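Local coordinates for protein elongation factor 1-gamma 1 (Saccharomyces cerevisiae, PDB 1NHY) that forms a subunit of the eukaryotic elongation factor 1 complex and probably anchors it to other cellular components, its GST-like N-terminal domain mediating subunit interaction, at residues W15-L20 and P199-Y205; V49-V53 and I66-L70; N149-L153 and R190-T194. All blocks are in the same frame, centred on the assembly; numbering follows the deposited sequence.

Interaction 1 of 3, residues W15-L20 and P199-Y205; sequences WVPRGL and PFLKDEY
E204 lies along W15 with its methylene carbons and reaches past it with its carboxylate. Its CB sits 3.6 Å from W15 CE3. CG then covers the five-membered ring, 3.6 Å from that ring's centroid and 26° off its normal, a CH-pi contact. A bend at chi2 (65°) turns the carboxylate back toward the helix, where OE2 comes 3.2 Å from R18 CD and makes a long salt bridge, 3.9 Å, to R18 NH1. This bridge is secondary for the arginine, since R18 NH2 is hydrogen-bonded to N9 O. The far edge of W15 points at the face of Y205 in a T-shaped pair, planes at 85° and centroids 4.9 Å apart, while Y205 OH is hydrogen-bonded to T170. G19 suits the closest backbone approach, its CA facing F200 O in a CA-H...O contact where a CB would probably run into that oxygen. An alanine in place of W15 would take away the surface under E204 and the edge against Y205, and would probably open a gap between the GST N-terminal and C-terminal regions. Shape-matched apolar and aromatic contact therefore carries this junction between the halves of the GST-like fold, and the long ion pair probably adds little.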
loop_
_atom_site.group_PDB
_atom_site.type_symbol
_atom_site.label_atom_id
_atom_site.label_comp_id
_atom_site.label_asym_id
_atom_site.label_seq_id
_atom_site.Cartn_x
_atom_site.Cartn_y
_atom_site.Cartn_z
ATOM N N TRP A 15 -3.586 4.182 3.935
ATOM C CA TRP A 15 -2.427 5.035 3.836
ATOM C C TRP A 15 -2.273 5.766 2.508
ATOM O O TRP A 15 -2.288 6.999 2.476
ATOM C CB TRP A 15 -1.178 4.219 4.158
ATOM C CG TRP A 15 -1.113 3.768 5.601
ATOM C CD1 TRP A 15 -2.152 3.678 6.496
ATOM C CD2 TRP A 15 0.044 3.309 6.295
ATOM N NE1 TRP A 15 -1.706 3.189 7.699
ATOM C CE2 TRP A 15 -0.361 2.953 7.602
ATOM C CE3 TRP A 15 1.393 3.157 5.937
ATOM C CZ2 TRP A 15 0.532 2.458 8.547
ATOM C CZ3 TRP A 15 2.283 2.660 6.879
ATOM C CH2 TRP A 15 1.848 2.318 8.167
ATOM N N VAL A 16 -2.137 5.029 1.410
ATOM C CA VAL A 16 -1.968 5.693 0.118
ATOM C C VAL A 16 -3.079 6.686 -0.207
ATOM O O VAL A 16 -2.797 7.824 -0.550
ATOM C CB VAL A 16 -1.824 4.682 -1.033
ATOM C CG1 VAL A 16 -1.826 5.413 -2.371
ATOM C CG2 VAL A 16 -0.524 3.909 -0.870
ATOM N N PRO A 17 -4.350 6.274 -0.116
ATOM C CA PRO A 17 -5.407 7.238 -0.427
ATOM C C PRO A 17 -5.215 8.518 0.356
ATOM O O PRO A 17 -5.266 9.615 -0.209
ATOM C CB PRO A 17 -6.662 6.510 -0.003
ATOM C CG PRO A 17 -6.322 5.081 -0.341
ATOM C CD PRO A 17 -4.908 4.937 0.147
ATOM N N ARG A 18 -4.976 8.377 1.661
ATOM C CA ARG A 18 -4.785 9.538 2.518
ATOM C C ARG A 18 -3.592 10.361 2.046
ATOM O O ARG A 18 -3.691 11.587 1.912
ATOM C CB ARG A 18 -4.593 9.115 3.972
ATOM C CG ARG A 18 -4.507 10.311 4.912
ATOM C CD ARG A 18 -4.443 9.891 6.363
ATOM N NE ARG A 18 -5.743 9.455 6.843
ATOM C CZ ARG A 18 -6.020 8.218 7.229
ATOM N NH1 ARG A 18 -5.072 7.279 7.192
ATOM N NH2 ARG A 18 -7.253 7.932 7.653
ATOM N N GLY A 19 -2.472 9.683 1.790
ATOM C CA GLY A 19 -1.288 10.376 1.309
ATOM C C GLY A 19 -1.533 11.087 -0.017
ATOM O O GLY A 19 -1.053 12.197 -0.242
ATOM N N LEU A 20 -2.293 10.443 -0.895
ATOM C CA LEU A 20 -2.606 10.992 -2.205
ATOM C C LEU A 20 -3.328 12.297 -2.078
ATOM O O LEU A 20 -3.056 13.242 -2.817
ATOM C CB LEU A 20 -3.482 10.023 -3.001
ATOM C CG LEU A 20 -2.779 8.814 -3.622
ATOM C CD1 LEU A 20 -3.814 7.876 -4.217
ATOM C CD2 LEU A 20 -1.795 9.285 -4.681
ATOM N N PRO A 199 6.250 12.500 0.114
ATOM C CA PRO A 199 5.096 13.188 0.706
ATOM C C PRO A 199 3.849 12.305 0.689
ATOM O O PRO A 199 2.889 12.557 1.411
ATOM C CB PRO A 199 4.922 14.407 -0.181
ATOM C CG PRO A 199 6.302 14.647 -0.698
ATOM C CD PRO A 199 6.809 13.274 -1.003
ATOM N N PHE A 200 3.877 11.270 -0.147
ATOM C CA PHE A 200 2.763 10.339 -0.288
ATOM C C PHE A 200 2.571 9.453 0.935
ATOM O O PHE A 200 1.434 9.118 1.302
ATOM C CB PHE A 200 3.005 9.421 -1.485
ATOM C CG PHE A 200 3.257 10.150 -2.746
ATOM C CD1 PHE A 200 2.201 10.628 -3.505
ATOM C CD2 PHE A 200 4.558 10.405 -3.167
ATOM C CE1 PHE A 200 2.431 11.363 -4.672
ATOM C CE2 PHE A 200 4.799 11.141 -4.337
ATOM C CZ PHE A 200 3.730 11.617 -5.091
ATOM N N LEU A 201 3.686 9.075 1.555
ATOM C CA LEU A 201 3.664 8.169 2.688
ATOM C C LEU A 201 4.343 8.666 3.958
ATOM O O LEU A 201 4.154 8.102 5.034
ATOM C CB LEU A 201 4.333 6.860 2.273
ATOM C CG LEU A 201 3.696 5.999 1.196
ATOM C CD1 LEU A 201 4.698 4.951 0.789
ATOM C CD2 LEU A 201 2.431 5.359 1.709
ATOM N N LYS A 202 5.156 9.699 3.817
ATOM C CA LYS A 202 5.900 10.271 4.929
ATOM C C LYS A 202 5.131 10.351 6.267
ATOM O O LYS A 202 5.568 9.806 7.289
ATOM C CB LYS A 202 6.392 11.645 4.481
ATOM C CG LYS A 202 7.199 12.443 5.470
ATOM C CD LYS A 202 7.865 13.618 4.750
ATOM C CE LYS A 202 6.839 14.512 4.026
ATOM N NZ LYS A 202 7.481 15.413 3.014
ATOM N N ASP A 203 3.975 11.009 6.245
ATOM C CA ASP A 203 3.133 11.197 7.433
ATOM C C ASP A 203 2.509 9.910 7.966
ATOM O O ASP A 203 1.904 9.911 9.030
ATOM C CB ASP A 203 2.000 12.173 7.120
ATOM C CG ASP A 203 2.470 13.381 6.344
ATOM O OD1 ASP A 203 3.346 13.225 5.454
ATOM O OD2 ASP A 203 1.948 14.486 6.611
ATOM N N GLU A 204 2.632 8.820 7.224
ATOM C CA GLU A 204 2.051 7.554 7.657
ATOM C C GLU A 204 3.097 6.716 8.332
ATOM O O GLU A 204 2.773 5.774 9.038
ATOM C CB GLU A 204 1.508 6.762 6.464
ATOM C CG GLU A 204 0.002 6.827 6.254
ATOM C CD GLU A 204 -0.505 8.223 5.906
ATOM O OE1 GLU A 204 0.023 8.856 4.948
ATOM O OE2 GLU A 204 -1.447 8.675 6.600
ATOM N N TYR A 205 4.358 7.058 8.120
ATOM C CA TYR A 205 5.435 6.267 8.684
ATOM C C TYR A 205 6.139 6.903 9.861
ATOM O O TYR A 205 7.316 6.626 10.110
ATOM C CB TYR A 205 6.439 5.931 7.579
ATOM C CG TYR A 205 5.968 4.824 6.672
ATOM C CD1 TYR A 205 6.322 3.506 6.928
ATOM C CD2 TYR A 205 5.160 5.090 5.572
ATOM C CE1 TYR A 205 5.894 2.475 6.113
ATOM C CE2 TYR A 205 4.720 4.065 4.746
ATOM C CZ TYR A 205 5.095 2.754 5.024
ATOM O OH TYR A 205 4.705 1.718 4.202
#

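Interaction 2 of 3, residues V49-V53 and I66-L70; sequences VPAFV and INYYL
Aliphatic packing begins at P50 and I66, where I66 CD1 lies 3.4 Å from P50 CB and also reaches the P50 carbonyl oxygen. The peptide bond before P50 is cis, as at the cis-proline that precedes the third strand in the thioredoxin-like half of glutathione transferases. I66 then turns its flank to the next inward-facing residue, with CG1 4.1 Å from F52 CB. A branched, wholly apolar side chain fits here because it fills the angle between proline and phenylalanine without bringing a polar group into a buried site.

The aromatic part belongs to F52 and Y69. With CG anti to the backbone N (chi1 179°), F52 extends its ring toward the helix, and its CE2 comes 3.5 Å from Y69 CE2. The ring planes stand at 45°, so the pair is oblique, with centroids 5.2 Å apart. The buried F52 is wholly apolar, whereas the partly exposed Y69 can carry a hydroxyl. From L70, CD2 meets F52 CE1 at 4.2 Å, adding an aliphatic neighbour to the same ring.

Strand 51-53 and helix 63-73 run in roughly the same direction here, their local axes 35° apart. The strand is an inner one, with F52 paired to L60 and V53 to T5. Its alternating side chains separate two layers: F52 faces helix 63-73, whereas A51 and V53 turn away and touch F40 and D43 of helix 37-43.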
loop_
_atom_site.group_PDB
_atom_site.type_symbol
_atom_site.label_atom_id
_atom_site.label_comp_id
_atom_site.label_asym_id
_atom_site.label_seq_id
_atom_site.Cartn_x
_atom_site.Cartn_y
_atom_site.Cartn_z
ATOM N N VAL A 49 -14.170 0.407 4.654
ATOM C CA VAL A 49 -13.228 1.456 4.308
ATOM C C VAL A 49 -12.070 0.887 3.469
ATOM O O VAL A 49 -11.749 -0.294 3.595
ATOM C CB VAL A 49 -12.731 2.101 5.621
ATOM C CG1 VAL A 49 -11.233 2.161 5.661
ATOM C CG2 VAL A 49 -13.353 3.476 5.774
ATOM N N PRO A 50 -11.452 1.698 2.575
ATOM C CA PRO A 50 -11.668 3.103 2.217
ATOM C C PRO A 50 -12.999 3.315 1.500
ATOM O O PRO A 50 -13.478 2.459 0.744
ATOM C CB PRO A 50 -10.482 3.411 1.306
ATOM C CG PRO A 50 -9.450 2.470 1.766
ATOM C CD PRO A 50 -10.226 1.212 1.927
ATOM N N ALA A 51 -13.571 4.487 1.733
ATOM C CA ALA A 51 -14.844 4.864 1.161
ATOM C C ALA A 51 -14.748 6.301 0.657
ATOM O O ALA A 51 -14.378 7.212 1.396
ATOM C CB ALA A 51 -15.907 4.758 2.223
ATOM N N PHE A 52 -15.075 6.514 -0.607
ATOM C CA PHE A 52 -15.032 7.864 -1.141
ATOM C C PHE A 52 -16.402 8.347 -1.607
ATOM O O PHE A 52 -17.220 7.557 -2.078
ATOM C CB PHE A 52 -14.076 7.950 -2.311
ATOM C CG PHE A 52 -14.008 9.322 -2.904
ATOM C CD1 PHE A 52 -13.243 10.310 -2.306
ATOM C CD2 PHE A 52 -14.741 9.640 -4.043
ATOM C CE1 PHE A 52 -13.212 11.595 -2.832
ATOM C CE2 PHE A 52 -14.715 10.922 -4.574
ATOM C CZ PHE A 52 -13.949 11.899 -3.968
ATOM N N VAL A 53 -16.642 9.649 -1.485
ATOM C CA VAL A 53 -17.906 10.236 -1.902
ATOM C C VAL A 53 -17.637 11.550 -2.580
ATOM O O VAL A 53 -17.135 12.483 -1.960
ATOM C CB VAL A 53 -18.818 10.561 -0.734
ATOM C CG1 VAL A 53 -20.146 11.033 -1.258
ATOM C CG2 VAL A 53 -18.983 9.367 0.150
ATOM N N ILE A 66 -10.282 3.785 -5.333
ATOM C CA ILE A 66 -10.144 5.136 -4.811
ATOM C C ILE A 66 -8.796 5.760 -5.164
ATOM O O ILE A 66 -8.732 6.924 -5.584
ATOM C CB ILE A 66 -10.363 5.156 -3.304
ATOM C CG1 ILE A 66 -11.785 4.683 -3.019
ATOM C CG2 ILE A 66 -10.174 6.565 -2.770
ATOM C CD1 ILE A 66 -11.981 4.143 -1.660
ATOM N N ASN A 67 -7.725 4.986 -5.015
ATOM C CA ASN A 67 -6.396 5.483 -5.336
ATOM C C ASN A 67 -6.355 6.037 -6.736
ATOM O O ASN A 67 -5.924 7.164 -6.956
ATOM C CB ASN A 67 -5.369 4.372 -5.200
ATOM C CG ASN A 67 -4.978 4.128 -3.766
ATOM O OD1 ASN A 67 -4.470 3.063 -3.422
ATOM N ND2 ASN A 67 -5.203 5.121 -2.916
ATOM N N TYR A 68 -6.810 5.240 -7.689
ATOM C CA TYR A 68 -6.829 5.647 -9.094
ATOM C C TYR A 68 -7.702 6.880 -9.293
ATOM O O TYR A 68 -7.310 7.835 -9.967
ATOM C CB TYR A 68 -7.366 4.506 -9.954
ATOM C CG TYR A 68 -7.579 4.878 -11.404
ATOM C CD1 TYR A 68 -6.519 4.897 -12.312
ATOM C CD2 TYR A 68 -8.850 5.224 -11.871
ATOM C CE1 TYR A 68 -6.718 5.248 -13.641
ATOM C CE2 TYR A 68 -9.060 5.578 -13.197
ATOM C CZ TYR A 68 -7.990 5.584 -14.074
ATOM O OH TYR A 68 -8.202 5.917 -15.391
ATOM N N TYR A 69 -8.894 6.843 -8.706
ATOM C CA TYR A 69 -9.808 7.958 -8.815
ATOM C C TYR A 69 -9.117 9.225 -8.307
ATOM O O TYR A 69 -9.024 10.230 -9.020
ATOM C CB TYR A 69 -11.057 7.699 -7.985
ATOM C CG TYR A 69 -12.155 8.697 -8.260
ATOM C CD1 TYR A 69 -13.079 8.468 -9.276
ATOM C CD2 TYR A 69 -12.280 9.867 -7.498
ATOM C CE1 TYR A 69 -14.109 9.367 -9.531
ATOM C CE2 TYR A 69 -13.303 10.772 -7.740
ATOM C CZ TYR A 69 -14.220 10.509 -8.756
ATOM O OH TYR A 69 -15.277 11.362 -8.976
ATOM N N LEU A 70 -8.636 9.175 -7.068
ATOM C CA LEU A 70 -7.970 10.339 -6.511
ATOM C C LEU A 70 -6.871 10.828 -7.438
ATOM O O LEU A 70 -6.808 12.012 -7.771
ATOM C CB LEU A 70 -7.368 10.021 -5.153
ATOM C CG LEU A 70 -8.406 9.640 -4.122
ATOM C CD1 LEU A 70 -7.664 9.004 -2.975
ATOM C CD2 LEU A 70 -9.216 10.850 -3.677
#

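Interaction 3 of 3, residues N149-L153 and R190-T194; sequences NYTYL and RWFNT
R190 reaches across to the loop with its guanidinium and meets two successive carbonyls. The T151 oxygen lies at the edge of the guanidinium, in its plane, and accepts a weak but fairly straight bond from NH1 (3.4 Å, 161°). The Y150 oxygen lies obliquely to the group, and its bond from NH2, though 2.9 Å long, is weak because it is bent to 116°. After two extended torsions, a bend at chi3 (65°) brings the group here, and NH2 also bonds L147 O. A long side chain with several N-H groups suits a loop that offers two neighbouring carbonyl oxygens.

W191 and L153 cross at about a right angle. The leucine sets CD2 over one face of the indole, offset toward the rim and 4.1 Å above the plane, while L153 CG and CD1 lie 3.8 Å from W191 NE1 and CZ2 respectively, so a broad flat ring receives a branched aliphatic end. At the indole edge T151 O stands near W191 CD1.

T194 puts its CG2 by the hydroxyl of Y152. R190 O takes both T194 N and, from above the carbonyl plane, T194 OG1 (2.9 Å), which fixes the threonine's rotation.

The loop after helix 126-147 is therefore laid against helix 186-197. D162 of helix 160-175 joins both sides, its OD1 accepting from L153 N and W191 NE1, and A165 and L147 also flank W191.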
loop_
_atom_site.group_PDB
_atom_site.type_symbol
_atom_site.label_atom_id
_atom_site.label_comp_id
_atom_site.label_asym_id
_atom_site.label_seq_id
_atom_site.Cartn_x
_atom_site.Cartn_y
_atom_site.Cartn_z
ATOM N N ASN A 149 18.863 -3.400 -9.790
ATOM C CA ASN A 149 19.402 -2.614 -10.901
ATOM C C ASN A 149 18.479 -1.474 -11.249
ATOM O O ASN A 149 18.719 -0.740 -12.206
ATOM C CB ASN A 149 19.582 -3.489 -12.135
ATOM C CG ASN A 149 20.106 -4.872 -11.794
ATOM O OD1 ASN A 149 21.229 -5.020 -11.285
ATOM N ND2 ASN A 149 19.289 -5.895 -12.063
ATOM N N TYR A 150 17.415 -1.341 -10.471
ATOM C CA TYR A 150 16.442 -0.290 -10.691
ATOM C C TYR A 150 16.030 0.383 -9.375
ATOM O O TYR A 150 15.852 -0.264 -8.340
ATOM C CB TYR A 150 15.227 -0.877 -11.419
ATOM C CG TYR A 150 15.560 -1.429 -12.797
ATOM C CD1 TYR A 150 15.386 -0.648 -13.945
ATOM C CD2 TYR A 150 16.083 -2.716 -12.942
ATOM C CE1 TYR A 150 15.724 -1.126 -15.197
ATOM C CE2 TYR A 150 16.430 -3.202 -14.191
ATOM C CZ TYR A 150 16.249 -2.403 -15.322
ATOM O OH TYR A 150 16.604 -2.882 -16.574
ATOM N N THR A 151 15.887 1.697 -9.425
ATOM C CA THR A 151 15.511 2.443 -8.245
ATOM C C THR A 151 14.092 2.147 -7.807
ATOM O O THR A 151 13.831 1.878 -6.629
ATOM C CB THR A 151 15.585 3.941 -8.500
ATOM O OG1 THR A 151 16.902 4.284 -8.937
ATOM C CG2 THR A 151 15.245 4.700 -7.232
ATOM N N TYR A 152 13.180 2.232 -8.769
ATOM C CA TYR A 152 11.773 2.017 -8.511
ATOM C C TYR A 152 11.326 0.759 -9.208
ATOM O O TYR A 152 12.074 0.206 -10.013
ATOM C CB TYR A 152 10.997 3.235 -8.985
ATOM C CG TYR A 152 11.495 4.479 -8.301
ATOM C CD1 TYR A 152 11.467 4.568 -6.915
ATOM C CD2 TYR A 152 11.988 5.564 -9.031
ATOM C CE1 TYR A 152 11.909 5.701 -6.263
ATOM C CE2 TYR A 152 12.435 6.716 -8.387
ATOM C CZ TYR A 152 12.387 6.775 -6.999
ATOM O OH TYR A 152 12.780 7.911 -6.333
ATOM N N LEU A 153 10.109 0.313 -8.906
ATOM C CA LEU A 153 9.588 -0.927 -9.472
ATOM C C LEU A 153 9.238 -0.934 -10.955
ATOM O O LEU A 153 9.704 -1.784 -11.701
ATOM C CB LEU A 153 8.367 -1.380 -8.682
ATOM C CG LEU A 153 8.553 -1.595 -7.190
ATOM C CD1 LEU A 153 7.217 -1.962 -6.542
ATOM C CD2 LEU A 153 9.578 -2.680 -6.983
ATOM N N ARG A 190 16.619 -0.319 0.676
ATOM C CA ARG A 190 16.937 0.935 0.011
ATOM C C ARG A 190 15.632 1.560 -0.497
ATOM O O ARG A 190 15.228 2.649 -0.064
ATOM C CB ARG A 190 17.867 0.665 -1.170
ATOM C CG ARG A 190 18.109 1.877 -2.031
ATOM C CD ARG A 190 18.985 1.544 -3.212
ATOM N NE ARG A 190 18.364 0.610 -4.144
ATOM C CZ ARG A 190 17.202 0.820 -4.759
ATOM N NH1 ARG A 190 16.506 1.935 -4.542
ATOM N NH2 ARG A 190 16.750 -0.078 -5.627
ATOM N N TRP A 191 14.988 0.826 -1.416
ATOM C CA TRP A 191 13.727 1.181 -2.052
ATOM C C TRP A 191 12.656 1.569 -1.038
ATOM O O TRP A 191 12.033 2.630 -1.143
ATOM C CB TRP A 191 13.242 -0.021 -2.888
ATOM C CG TRP A 191 11.785 0.037 -3.363
ATOM C CD1 TRP A 191 11.273 0.798 -4.387
ATOM C CD2 TRP A 191 10.659 -0.629 -2.760
ATOM N NE1 TRP A 191 9.904 0.653 -4.446
ATOM C CE2 TRP A 191 9.499 -0.213 -3.464
ATOM C CE3 TRP A 191 10.519 -1.529 -1.694
ATOM C CZ2 TRP A 191 8.211 -0.662 -3.130
ATOM C CZ3 TRP A 191 9.241 -1.977 -1.359
ATOM C CH2 TRP A 191 8.100 -1.541 -2.081
ATOM N N PHE A 192 12.446 0.703 -0.062
ATOM C CA PHE A 192 11.433 0.944 0.941
ATOM C C PHE A 192 11.549 2.327 1.564
ATOM O O PHE A 192 10.589 3.113 1.547
ATOM C CB PHE A 192 11.507 -0.135 2.025
ATOM C CG PHE A 192 10.377 -0.079 3.009
ATOM C CD1 PHE A 192 9.054 -0.159 2.577
ATOM C CD2 PHE A 192 10.630 0.069 4.365
ATOM C CE1 PHE A 192 8.001 -0.099 3.484
ATOM C CE2 PHE A 192 9.587 0.127 5.282
ATOM C CZ PHE A 192 8.268 0.048 4.843
ATOM N N ASN A 193 12.731 2.634 2.091
ATOM C CA ASN A 193 12.961 3.920 2.753
ATOM C C ASN A 193 12.747 5.111 1.828
ATOM O O ASN A 193 12.187 6.136 2.226
ATOM C CB ASN A 193 14.369 3.971 3.349
ATOM C CG ASN A 193 14.676 2.766 4.242
ATOM O OD1 ASN A 193 13.837 2.336 5.029
ATOM N ND2 ASN A 193 15.882 2.229 4.129
ATOM N N THR A 194 13.174 4.982 0.583
ATOM C CA THR A 194 12.985 6.088 -0.330
ATOM C C THR A 194 11.506 6.325 -0.567
ATOM O O THR A 194 11.071 7.465 -0.741
ATOM C CB THR A 194 13.614 5.822 -1.674
ATOM O OG1 THR A 194 14.886 5.198 -1.489
ATOM C CG2 THR A 194 13.790 7.134 -2.417
#

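From the N terminus, after strand 5-7, helix 12-24 opens interaction 1, which closes only at 199-205, after nearly the whole chain has passed; both other contacts nest inside this long loop. Interaction 2 closes a short one, tying strand 51-53 to helix 63-73 within the thioredoxin-like half. Interaction 3 follows in series, tying the loop after helix 126-147 to helix 186-197 in the C-terminal half. Interaction 1 bridges the halves and touches both: N67 packs on V16, P17 and L20, and Y205 CE1 meets F192 CZ at 3.6 Å. Interactions 2 and 3 do not touch, their centres about 26 Å apart on opposite sides of the chain's centre.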